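Local coordinates for possible protein of nuclear scaffold (Encephalitozoon cuniculi, PDB 3KAE) that is the N-terminal domain of Cdc27, a subunit of the anaphase-promoting complex, and forms a homodimer through its tetratricopeptide-repeat architecture, probably serving as a protein-binding scaffold, at residues 16-21 against 44-49; 39-44 against 65-70. One frame throughout, in Å; residues are numbered along the deposited sequence.

Interaction 1: 16-21 against 44-49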
loop_
_atom_site.group_PDB
_atom_site.type_symbol
_atom_site.label_atom_id
_atom_site.label_comp_id
_atom_site.label_asym_id
_atom_site.label_seq_id
_atom_site.Cartn_x
_atom_site.Cartn_y
_atom_site.Cartn_z
ATOM N N ARG C 16 -3.370 8.157 0.420
ATOM C CA ARG C 16 -2.100 7.604 0.866
ATOM C C ARG C 16 -1.598 8.423 2.034
ATOM O O ARG C 16 -0.401 8.447 2.343
ATOM C CB ARG C 16 -1.060 7.531 -0.276
ATOM C CG ARG C 16 -1.585 6.869 -1.564
ATOM C CD ARG C 16 -2.021 5.404 -1.351
ATOM N NE ARG C 16 -3.058 5.039 -2.302
ATOM C CZ ARG C 16 -3.868 3.997 -2.160
ATOM N NH1 ARG C 16 -3.746 3.213 -1.103
ATOM N NH2 ARG C 16 -4.801 3.748 -3.072
ATOM N N ASP C 17 -2.536 9.092 2.694
ATOM C CA ASP C 17 -2.255 9.787 3.946
ATOM C C ASP C 17 -2.520 8.823 5.115
ATOM O O ASP C 17 -3.585 8.861 5.757
ATOM C CB ASP C 17 -3.133 11.034 4.090
ATOM C CG ASP C 17 -2.909 11.751 5.417
ATOM O OD1 ASP C 17 -1.953 11.397 6.155
ATOM O OD2 ASP C 17 -3.698 12.667 5.731
ATOM N N TYR C 18 -1.545 7.959 5.374
ATOM C CA TYR C 18 -1.742 6.816 6.252
ATOM C C TYR C 18 -1.671 7.222 7.725
ATOM O O TYR C 18 -2.425 6.698 8.534
ATOM C CB TYR C 18 -0.733 5.692 5.923
ATOM C CG TYR C 18 -0.942 5.015 4.553
ATOM C CD1 TYR C 18 -2.227 4.734 4.086
ATOM C CD2 TYR C 18 0.151 4.628 3.749
ATOM C CE1 TYR C 18 -2.435 4.115 2.868
ATOM C CE2 TYR C 18 -0.050 4.000 2.499
ATOM C CZ TYR C 18 -1.350 3.742 2.081
ATOM O OH TYR C 18 -1.596 3.126 0.880
ATOM N N GLU C 19 -0.777 8.150 8.065
ATOM C CA GLU C 19 -0.706 8.691 9.440
ATOM C C GLU C 19 -2.074 9.177 9.932
ATOM O O GLU C 19 -2.529 8.839 11.024
ATOM C CB GLU C 19 0.318 9.817 9.540
ATOM C CG GLU C 19 1.767 9.388 9.226
ATOM C CD GLU C 19 2.241 8.239 10.094
ATOM O OE1 GLU C 19 1.556 7.914 11.080
ATOM O OE2 GLU C 19 3.305 7.657 9.796
ATOM N N THR C 20 -2.769 9.933 9.106
ATOM C CA THR C 20 -4.114 10.350 9.471
ATOM C C THR C 20 -5.030 9.154 9.682
ATOM O O THR C 20 -5.798 9.113 10.633
ATOM C CB THR C 20 -4.706 11.273 8.409
ATOM O OG1 THR C 20 -3.889 12.436 8.313
ATOM C CG2 THR C 20 -6.110 11.660 8.749
ATOM N N ALA C 21 -4.946 8.172 8.798
ATOM C CA ALA C 21 -5.818 7.004 8.870
ATOM C C ALA C 21 -5.540 6.175 10.108
ATOM O O ALA C 21 -6.451 5.630 10.716
ATOM C CB ALA C 21 -5.649 6.139 7.597
ATOM N N TYR C 44 -0.483 -1.937 8.044
ATOM C CA TYR C 44 0.213 -2.747 7.043
ATOM C C TYR C 44 0.567 -1.845 5.862
ATOM O O TYR C 44 1.720 -1.777 5.445
ATOM C CB TYR C 44 -0.633 -3.945 6.583
ATOM C CG TYR C 44 0.028 -4.711 5.451
ATOM C CD1 TYR C 44 0.930 -5.743 5.715
ATOM C CD2 TYR C 44 -0.205 -4.369 4.121
ATOM C CE1 TYR C 44 1.556 -6.427 4.695
ATOM C CE2 TYR C 44 0.407 -5.065 3.090
ATOM C CZ TYR C 44 1.288 -6.087 3.385
ATOM O OH TYR C 44 1.919 -6.758 2.377
ATOM N N LEU C 45 -0.421 -1.113 5.362
ATOM C CA LEU C 45 -0.201 -0.225 4.230
ATOM C C LEU C 45 0.907 0.784 4.486
ATOM O O LEU C 45 1.594 1.207 3.559
ATOM C CB LEU C 45 -1.487 0.489 3.832
ATOM C CG LEU C 45 -2.570 -0.422 3.247
ATOM C CD1 LEU C 45 -3.907 0.328 3.142
ATOM C CD2 LEU C 45 -2.132 -1.006 1.878
ATOM N N ASN C 46 1.089 1.162 5.748
ATOM C CA ASN C 46 2.081 2.172 6.083
ATOM C C ASN C 46 3.445 1.555 6.319
ATOM O O ASN C 46 4.383 2.230 6.746
ATOM C CB ASN C 46 1.633 2.996 7.293
ATOM C CG ASN C 46 2.454 4.254 7.470
ATOM O OD1 ASN C 46 2.836 4.622 8.592
ATOM N ND2 ASN C 46 2.742 4.923 6.359
ATOM N N GLY C 47 3.546 0.254 6.053
ATOM C CA GLY C 47 4.800 -0.471 6.180
ATOM C C GLY C 47 5.143 -0.884 7.600
ATOM O O GLY C 47 6.288 -1.242 7.869
ATOM N N GLU C 48 4.158 -0.855 8.503
ATOM C CA GLU C 48 4.412 -1.145 9.919
ATOM C C GLU C 48 3.901 -2.513 10.344
ATOM O O GLU C 48 2.858 -2.638 10.995
ATOM C CB GLU C 48 3.818 -0.050 10.820
ATOM C CG GLU C 48 4.341 1.336 10.509
ATOM C CD GLU C 48 3.829 2.385 11.476
ATOM O OE1 GLU C 48 2.967 3.213 11.082
ATOM O OE2 GLU C 48 4.282 2.372 12.641
ATOM N N TYR C 49 4.672 -3.536 10.007
ATOM C CA TYR C 49 4.233 -4.916 10.155
ATOM C C TYR C 49 4.211 -5.401 11.607
ATOM O O TYR C 49 3.258 -6.065 12.036
ATOM C CB TYR C 49 5.073 -5.828 9.236
ATOM C CG TYR C 49 5.241 -5.217 7.863
ATOM C CD1 TYR C 49 4.145 -5.053 7.025
ATOM C CD2 TYR C 49 6.469 -4.757 7.425
ATOM C CE1 TYR C 49 4.266 -4.472 5.801
ATOM C CE2 TYR C 49 6.604 -4.171 6.179
ATOM C CZ TYR C 49 5.499 -4.039 5.368
ATOM O OH TYR C 49 5.601 -3.449 4.124
#
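Tyr18 carries the contact between 16-21 and 44-49, laying its ring against Leu45 and Asn46 at the end of helix 36-45, and the residues before it show how such a ring is set in place. Arg16 ends helix 5-14 in a Schellman motif with positive phi. From there its NH1 donates to Tyr18 OH at 2.9 Å, with the hydroxyl close to the guanidinium plane, while its CA lies over the rim of one face of the Tyr18 ring. Asp17 then N-caps helix 18-31: OD2 accepts from Thr20 OG1 at 2.6 Å, and OD1 takes a weak bond from Thr20 N. Tyr18 itself, CG lying anti to the carbonyl carbon (chi1 -68°), turns its other face to Leu45, whose CB makes a CH-pi contact 3.9 Å from the ring centroid. Ring atom CE2 also approaches Leu45 O at 3.4 Å. Asn46 packs its side chain alongside the base of the ring, its CB 3.8 Å from Tyr18 CB. Two interhelical turns thus meet here in a tetratricopeptide-type helical array; the second, at Gly47, is also a Schellman motif. Glu19 bends at chi2 to bring its carboxylate beside the Asn46 amide, the two planes nearly perpendicular. Thr20 packs on Ser12 of helix 5-14, its OG1 also bonding Phe147 N of the second subunit, and Ala21 sits between that helix and Val42 of helix 36-45.

Interaction 2: 39-44 against 65-70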
loop_
_atom_site.group_PDB
_atom_site.type_symbol
_atom_site.label_atom_id
_atom_site.label_comp_id
_atom_site.label_asym_id
_atom_site.label_seq_id
_atom_site.Cartn_x
_atom_site.Cartn_y
_atom_site.Cartn_z
ATOM N N MET C 39 -7.527 -0.883 11.477
ATOM C CA MET C 39 -6.306 -0.380 12.064
ATOM C C MET C 39 -5.126 -1.216 11.573
ATOM O O MET C 39 -4.098 -0.685 11.163
ATOM C CB MET C 39 -6.431 -0.480 13.588
ATOM C CG MET C 39 -5.180 -0.149 14.358
ATOM S SD MET C 39 -4.728 1.580 14.254
ATOM C CE MET C 39 -3.827 1.736 15.792
ATOM N N SER C 40 -5.283 -2.532 11.644
ATOM C CA SER C 40 -4.250 -3.456 11.215
ATOM C C SER C 40 -3.864 -3.249 9.739
ATOM O O SER C 40 -2.689 -3.219 9.380
ATOM C CB SER C 40 -4.742 -4.887 11.414
ATOM O OG SER C 40 -4.756 -5.235 12.775
ATOM N N ILE C 41 -4.875 -3.111 8.895
ATOM C CA ILE C 41 -4.679 -2.876 7.466
ATOM C C ILE C 41 -3.907 -1.600 7.193
ATOM O O ILE C 41 -2.859 -1.633 6.549
ATOM C CB ILE C 41 -6.024 -2.857 6.732
ATOM C CG1 ILE C 41 -6.689 -4.228 6.859
ATOM C CG2 ILE C 41 -5.834 -2.505 5.268
ATOM C CD1 ILE C 41 -7.954 -4.373 6.078
ATOM N N VAL C 42 -4.399 -0.482 7.725
ATOM C CA VAL C 42 -3.759 0.802 7.498
ATOM C C VAL C 42 -2.322 0.787 8.002
ATOM O O VAL C 42 -1.422 1.371 7.395
ATOM C CB VAL C 42 -4.585 1.950 8.104
ATOM C CG1 VAL C 42 -3.855 3.269 7.955
ATOM C CG2 VAL C 42 -5.952 2.018 7.441
ATOM N N LEU C 43 -2.093 0.070 9.090
ATOM C CA LEU C 43 -0.738 -0.084 9.616
ATOM C C LEU C 43 0.116 -0.894 8.622
ATOM O O LEU C 43 1.297 -0.590 8.393
ATOM C CB LEU C 43 -0.804 -0.801 10.968
ATOM C CG LEU C 43 -0.152 -0.258 12.251
ATOM C CD1 LEU C 43 0.006 1.241 12.265
ATOM C CD2 LEU C 43 -0.965 -0.700 13.475
ATOM N N TYR C 44 -0.483 -1.937 8.044
ATOM C CA TYR C 44 0.213 -2.747 7.043
ATOM C C TYR C 44 0.567 -1.845 5.862
ATOM O O TYR C 44 1.720 -1.777 5.445
ATOM C CB TYR C 44 -0.633 -3.945 6.583
ATOM C CG TYR C 44 0.028 -4.711 5.451
ATOM C CD1 TYR C 44 0.930 -5.743 5.715
ATOM C CD2 TYR C 44 -0.205 -4.369 4.121
ATOM C CE1 TYR C 44 1.556 -6.427 4.695
ATOM C CE2 TYR C 44 0.407 -5.065 3.090
ATOM C CZ TYR C 44 1.288 -6.087 3.385
ATOM O OH TYR C 44 1.919 -6.758 2.377
ATOM N N LYS C 65 -5.994 -13.309 9.810
ATOM C CA LYS C 65 -4.972 -14.337 9.611
ATOM C C LYS C 65 -4.240 -14.125 8.291
ATOM O O LYS C 65 -3.041 -14.352 8.190
ATOM C CB LYS C 65 -5.587 -15.730 9.678
ATOM C CG LYS C 65 -5.924 -16.163 11.088
ATOM C CD LYS C 65 -4.684 -16.146 11.963
ATOM C CE LYS C 65 -5.005 -16.605 13.376
ATOM N NZ LYS C 65 -3.824 -16.558 14.285
ATOM N N TYR C 66 -4.964 -13.648 7.292
ATOM C CA TYR C 66 -4.328 -13.304 6.022
ATOM C C TYR C 66 -3.296 -12.170 6.173
ATOM O O TYR C 66 -2.133 -12.329 5.792
ATOM C CB TYR C 66 -5.375 -12.990 4.946
ATOM C CG TYR C 66 -4.766 -12.784 3.587
ATOM C CD1 TYR C 66 -4.237 -13.849 2.869
ATOM C CD2 TYR C 66 -4.692 -11.519 3.031
ATOM C CE1 TYR C 66 -3.653 -13.651 1.646
ATOM C CE2 TYR C 66 -4.131 -11.317 1.803
ATOM C CZ TYR C 66 -3.609 -12.387 1.118
ATOM O OH TYR C 66 -3.052 -12.164 -0.100
ATOM N N TYR C 67 -3.707 -11.037 6.745
ATOM C CA TYR C 67 -2.755 -9.940 6.980
ATOM C C TYR C 67 -1.650 -10.373 7.946
ATOM O O TYR C 67 -0.512 -9.911 7.875
ATOM C CB TYR C 67 -3.466 -8.660 7.466
ATOM C CG TYR C 67 -3.969 -7.863 6.303
ATOM C CD1 TYR C 67 -5.228 -8.091 5.774
ATOM C CD2 TYR C 67 -3.162 -6.930 5.686
ATOM C CE1 TYR C 67 -5.675 -7.382 4.673
ATOM C CE2 TYR C 67 -3.604 -6.224 4.577
ATOM C CZ TYR C 67 -4.855 -6.459 4.076
ATOM O OH TYR C 67 -5.307 -5.732 2.988
ATOM N N GLU C 68 -1.982 -11.295 8.828
ATOM C CA GLU C 68 -0.992 -11.798 9.723
ATOM C C GLU C 68 0.123 -12.462 8.925
ATOM O O GLU C 68 1.307 -12.164 9.128
ATOM C CB GLU C 68 -1.636 -12.798 10.677
ATOM C CG GLU C 68 -0.926 -12.922 11.981
ATOM C CD GLU C 68 -1.675 -13.806 12.956
ATOM O OE1 GLU C 68 -2.781 -13.427 13.410
ATOM O OE2 GLU C 68 -1.144 -14.884 13.264
ATOM N N SER C 69 -0.268 -13.353 8.008
ATOM C CA SER C 69 0.672 -14.023 7.115
ATOM C C SER C 69 1.488 -13.016 6.300
ATOM O O SER C 69 2.701 -13.156 6.179
ATOM C CB SER C 69 -0.064 -14.985 6.180
ATOM O OG SER C 69 0.849 -15.906 5.591
ATOM N N LEU C 70 0.841 -11.973 5.782
ATOM C CA LEU C 70 1.583 -10.944 5.037
ATOM C C LEU C 70 2.656 -10.282 5.897
ATOM O O LEU C 70 3.789 -10.095 5.434
ATOM C CB LEU C 70 0.662 -9.868 4.471
ATOM C CG LEU C 70 -0.461 -10.286 3.529
ATOM C CD1 LEU C 70 -1.259 -9.034 3.101
ATOM C CD2 LEU C 70 0.120 -11.037 2.327
#
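Tyr67 meets both Ile41 and Tyr44, one over its ring face and the other at its edge. Ile41 CG1 comes over the face, a CH-pi contact 4.1 Å from the ring centroid. The ring edge is directed at Tyr44: CD2 of Tyr67 comes within 3.9 Å of Tyr44 CG, and with planes at 79° and centroids 5.4 Å apart the pair is a T-shaped stack. Farther along the Tyr44 ring, CE1 meets Leu70 CB at 3.6 Å, and Leu70 CD1 lies over the same ring near CZ. Tyr44 reaches across because its CG is anti to the backbone N (chi1 175°), which carries the ring toward helix 62-74. One turn separates Ile41 from Tyr44, and likewise Tyr67 from Leu70, so the apolar groups of both helices line up along the interface. The phenol oxygen of Tyr67 is held by Arg16 NE of the second subunit, tying the inner packing to the dimer. The segments run nearly parallel, their axes crossing at 24° and approaching to 10.7 Å, as for equivalent helices of successive tetratricopeptide hairpins. Helix 49-57 packs on Ser40 and Glu68, helix 18-31 on Val42 and Leu43, and helix 78-89 on Tyr66 and Ser69.

Helix 36-45 serves both contacts: interaction 1 uses its C-terminal end and the turn after it, facing helix 18-31, whereas interaction 2 uses its body, facing helix 62-74. Tyr44 belongs to both ranges, yet its ring packs in the second. The probable Schellman hydrogen bond from Glu48 N to Leu43 O joins the two regions, and Ala21 packs on Val42 between them. Interaction 1 is partly buried, mixing one aromatic face with polar and charged groups at helix ends; interaction 2 is fully buried and carried by apolar and aromatic packing. Both touch the second subunit, interaction 1 through Arg16, Asp17, Glu19, Thr20 and Leu45, interaction 2 through Tyr44, Tyr66, Tyr67 and Leu70.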